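Local structure of chitinase (Paenibacillus sp. FPU-7, 5GZT) at residues I23-A29 and T48-F52; V88-I93 and L109-K114. The protein probably hydrolyses internal beta-1,4 linkages between N-acetylglucosamine units of chitin, as a multi-modular enzyme expressed on the bacterial cell surface. Residues are numbered along the deposited sequence.

Interaction 1: residues I23-A29 and T48-F52; sequences IVAKGSA and TGTGF. With NA (sodium ion), chain C.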
# COMPACT_ATOMS: atom_id res chain seq x y z
N ILE B 23 -56.16 -4.25 46.35
CA ILE B 23 -56.68 -4.67 45.07
C ILE B 23 -55.63 -5.50 44.41
O ILE B 23 -54.51 -5.04 44.25
CB ILE B 23 -57.06 -3.47 44.14
CG1 ILE B 23 -58.11 -2.60 44.83
CG2 ILE B 23 -57.58 -3.97 42.79
CD1 ILE B 23 -58.52 -1.34 44.07
N VAL B 24 -55.99 -6.71 44.01
CA VAL B 24 -55.04 -7.63 43.48
C VAL B 24 -55.41 -7.96 42.05
O VAL B 24 -56.58 -7.94 41.71
CB VAL B 24 -54.95 -8.91 44.34
CG1 VAL B 24 -53.71 -9.70 43.95
CG2 VAL B 24 -54.90 -8.57 45.80
N ALA B 25 -54.40 -8.24 41.23
CA ALA B 25 -54.57 -8.63 39.87
C ALA B 25 -53.81 -9.94 39.67
O ALA B 25 -52.53 -9.98 39.86
CB ALA B 25 -54.01 -7.54 38.95
N LYS B 26 -54.57 -10.99 39.27
CA LYS B 26 -54.06 -12.36 39.16
C LYS B 26 -54.15 -12.98 37.75
O LYS B 26 -55.14 -12.87 37.04
CB LYS B 26 -54.75 -13.27 40.19
CG LYS B 26 -53.85 -14.36 40.77
CD LYS B 26 -54.62 -15.57 41.28
CE LYS B 26 -55.09 -16.47 40.14
NZ LYS B 26 -55.75 -17.72 40.63
N GLY B 27 -53.06 -13.62 37.34
CA GLY B 27 -53.01 -14.32 36.08
C GLY B 27 -53.11 -13.44 34.84
O GLY B 27 -52.26 -12.57 34.63
N SER B 28 -54.11 -13.71 34.01
CA SER B 28 -54.30 -12.95 32.77
C SER B 28 -55.09 -11.66 32.96
O SER B 28 -55.61 -11.11 31.98
CB SER B 28 -54.96 -13.83 31.71
OG SER B 28 -53.93 -14.57 31.10
N ALA B 29 -55.15 -11.14 34.19
CA ALA B 29 -55.88 -9.91 34.45
C ALA B 29 -55.23 -8.70 33.75
O ALA B 29 -54.05 -8.75 33.32
CB ALA B 29 -56.02 -9.66 35.94
N THR B 48 -49.64 -13.27 34.60
CA THR B 48 -49.27 -13.66 33.24
C THR B 48 -49.61 -12.56 32.21
O THR B 48 -48.86 -12.42 31.25
CB THR B 48 -49.93 -15.01 32.77
OG1 THR B 48 -49.74 -15.15 31.36
CG2 THR B 48 -51.41 -15.08 33.01
N GLY B 49 -50.73 -11.86 32.42
CA GLY B 49 -51.14 -10.68 31.66
C GLY B 49 -50.34 -9.42 32.01
O GLY B 49 -49.19 -9.48 32.48
N THR B 50 -50.94 -8.26 31.77
CA THR B 50 -50.24 -7.00 31.99
C THR B 50 -50.71 -6.30 33.27
O THR B 50 -49.98 -5.53 33.83
CB THR B 50 -50.36 -6.04 30.79
OG1 THR B 50 -51.71 -5.61 30.69
CG2 THR B 50 -49.87 -6.70 29.47
N GLY B 51 -51.94 -6.56 33.71
CA GLY B 51 -52.43 -6.09 34.99
C GLY B 51 -52.65 -4.58 35.06
O GLY B 51 -53.43 -4.04 34.25
N PHE B 52 -52.00 -3.92 36.04
CA PHE B 52 -52.07 -2.46 36.17
C PHE B 52 -51.09 -1.81 35.24
O PHE B 52 -50.06 -2.39 34.88
CB PHE B 52 -51.78 -1.97 37.57
CG PHE B 52 -52.66 -2.55 38.60
CD1 PHE B 52 -53.91 -2.03 38.82
CD2 PHE B 52 -52.19 -3.60 39.38
CE1 PHE B 52 -54.73 -2.55 39.82
CE2 PHE B 52 -52.99 -4.15 40.39
CZ PHE B 52 -54.26 -3.62 40.62
NA NA C . -48.53 -4.29 35.18

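Interaction 2: residues V88-I93 and L109-K114; sequences VNSGTI and LASGVK. With FMT (formic acid), chain K.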
# COMPACT_ATOMS: atom_id res chain seq x y z
N VAL B 88 -43.84 2.28 47.48
CA VAL B 88 -43.69 1.31 46.45
C VAL B 88 -42.93 0.17 47.12
O VAL B 88 -41.75 0.29 47.48
CB VAL B 88 -42.94 1.85 45.25
CG1 VAL B 88 -43.03 0.82 44.10
CG2 VAL B 88 -43.51 3.23 44.85
N ASN B 89 -43.62 -0.94 47.24
CA ASN B 89 -43.15 -2.09 48.04
C ASN B 89 -42.45 -3.14 47.24
O ASN B 89 -41.64 -3.89 47.82
CB ASN B 89 -44.35 -2.71 48.76
CG ASN B 89 -44.72 -1.96 49.99
OD1 ASN B 89 -44.24 -0.86 50.27
ND2 ASN B 89 -45.52 -2.61 50.80
N SER B 90 -42.81 -3.27 45.96
CA SER B 90 -42.08 -4.19 45.08
C SER B 90 -42.34 -3.89 43.61
O SER B 90 -43.39 -3.37 43.26
CB SER B 90 -42.42 -5.68 45.36
OG SER B 90 -43.63 -6.00 44.81
N GLY B 91 -41.40 -4.29 42.77
CA GLY B 91 -41.63 -4.29 41.34
C GLY B 91 -40.97 -3.09 40.69
O GLY B 91 -39.88 -2.69 41.12
N THR B 92 -41.63 -2.56 39.66
CA THR B 92 -41.00 -1.63 38.71
C THR B 92 -41.99 -0.53 38.33
O THR B 92 -43.18 -0.71 38.36
CB THR B 92 -40.55 -2.32 37.42
OG1 THR B 92 -41.69 -3.01 36.86
CG2 THR B 92 -39.36 -3.24 37.65
N ILE B 93 -41.45 0.65 38.03
CA ILE B 93 -42.23 1.81 37.54
C ILE B 93 -41.38 2.41 36.44
O ILE B 93 -40.19 2.71 36.62
CB ILE B 93 -42.54 2.88 38.59
CG1 ILE B 93 -43.47 2.37 39.70
CG2 ILE B 93 -43.25 4.03 37.94
CD1 ILE B 93 -43.49 3.26 40.94
N LEU B 109 -39.20 3.87 48.51
CA LEU B 109 -38.94 2.83 47.55
C LEU B 109 -38.28 1.70 48.29
O LEU B 109 -37.12 1.84 48.72
CB LEU B 109 -37.99 3.31 46.42
CG LEU B 109 -38.46 4.54 45.59
CD1 LEU B 109 -37.50 4.75 44.45
CD2 LEU B 109 -39.87 4.34 45.02
N ALA B 110 -38.97 0.57 48.36
CA ALA B 110 -38.49 -0.63 49.08
C ALA B 110 -37.29 -1.20 48.32
O ALA B 110 -37.12 -0.89 47.13
CB ALA B 110 -39.63 -1.68 49.25
N SER B 111 -36.45 -1.98 48.99
CA SER B 111 -35.19 -2.45 48.43
C SER B 111 -35.29 -3.16 47.13
O SER B 111 -34.35 -3.07 46.32
CB SER B 111 -34.46 -3.43 49.38
OG SER B 111 -35.19 -4.63 49.52
N GLY B 112 -36.30 -3.95 46.86
CA GLY B 112 -36.13 -4.52 45.45
C GLY B 112 -36.68 -3.67 44.25
O GLY B 112 -36.68 -4.11 43.07
N VAL B 113 -37.21 -2.49 44.55
CA VAL B 113 -37.96 -1.71 43.58
C VAL B 113 -37.02 -1.05 42.62
O VAL B 113 -35.94 -0.75 43.01
CB VAL B 113 -38.88 -0.68 44.29
CG1 VAL B 113 -39.50 0.30 43.33
CG2 VAL B 113 -39.97 -1.44 45.04
N LYS B 114 -37.40 -0.96 41.34
CA LYS B 114 -36.65 -0.18 40.35
C LYS B 114 -37.57 0.83 39.61
O LYS B 114 -38.56 0.42 38.90
CB LYS B 114 -35.94 -1.11 39.37
CG LYS B 114 -34.95 -2.06 40.04
CD LYS B 114 -34.21 -2.89 38.99
CE LYS B 114 -35.06 -4.06 38.53
NZ LYS B 114 -34.99 -4.18 37.04
C FMT K . -45.88 -6.37 49.50
O1 FMT K . -46.60 -5.49 50.01
O2 FMT K . -45.45 -6.32 48.22
O HOH W 1 -39.08 -4.93 47.24
O HOH W 2 -39.16 -5.76 43.33
O HOH W 3 -38.04 -4.70 40.46

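Interaction 1: residues I23-A29 and T48-F52
A sodium ion sits on the side of the 48-52 loop that faces away from segment 23-29. It is bound by Thr50 O at 2.3 Å and Phe52 O at 2.5 Å. Glu44 and Ser72 complete the site, so the loop is linked through the ion to strand 40-47 and to the next coil. Three backbone hydrogen bonds join the two segments. Gly27 O accepts two of them, from Thr48 N (2.7 Å) and from Gly49 N (2.8 Å); the second is nearly straight. Further on, Gly51 N donates to Ala29 O at 3.1 Å. Strand 21-27 ends here in a type II' turn from Lys26 to Ala29, and the positive phi of Gly27 suits its place in that turn. Gly49 lies so close to Ser28 and Ala29 that a CB would clash with Ala29 O. The methyl Thr48 CG2 lies 3.2 Å from Ser28 OG. Farther along, the end of the Phe52 side chain comes back toward strand 21-27. Its CE2 lies 3.8 Å from Ala25 CB, and its CZ is 4.0 Å from Ile23 CG2. The ring also touches Leu42, inside the parallel beta-helix. Backbone carbonyls thus do two jobs in this contact: those of Gly27 and Ala29 hold the loop to the coil before it, while those of Thr50 and Phe52 face the cation.

Interaction 2: residues V88-I93 and L109-K114
Both segments turn a corner between two parallel sheets. Two short parallel ladders join them, one before the corner and one after. In the first, Val88 pairs with Leu109, and Ala110 N donates to Val88 O (2.9 Å). In the second, Thr92 pairs with Lys114. Lys114 N donates to Gly91 O, and Ile93 N donates to Lys114 O, each at 3.0 Å. The register shifts by one residue between the ladders, where Ala110 to Val113 form a type I turn. Water 1 bridges the gap from Asn89 O (2.8 Å) to Gly112 N (3.0 Å). Inside the corner, Val88 CG1 meets Val113 CG1 at 3.7 Å, and Val88 CG2 meets Leu109 CD2 at 3.8 Å. Thr92 OG1 is hydrogen-bonded to Ser72 on the preceding coil. Outside, Asn89 ND2 donates to O1 of a formic acid molecule (3.2 Å), which probably comes from the crystallisation liquor. Direct backbone bonds therefore join the successive beta-helix coils on both sides of the corner, and water fills in where the register slips.

From the N terminus, the chain winds through the coils of a right-handed parallel beta-helix, far from the two glycosyl hydrolase family 18 regions. Interaction 1 closes first, by way of strands 34-36 and 40-47. Interaction 2 opens later and closes by way of strands 92-98 and 106-109. The two are in series and neither nest nor cross. Each joins one coil to the next at a corner between the two parallel sheets. The centres of interaction 1 and interaction 2 are about 17 Å apart; the nearest atoms of interaction 1 and interaction 2 are about 8 Å apart. Ser72, on the coil between them, connects both sites: it binds the sodium of interaction 1 and hydrogen-bonds Thr92 of interaction 2.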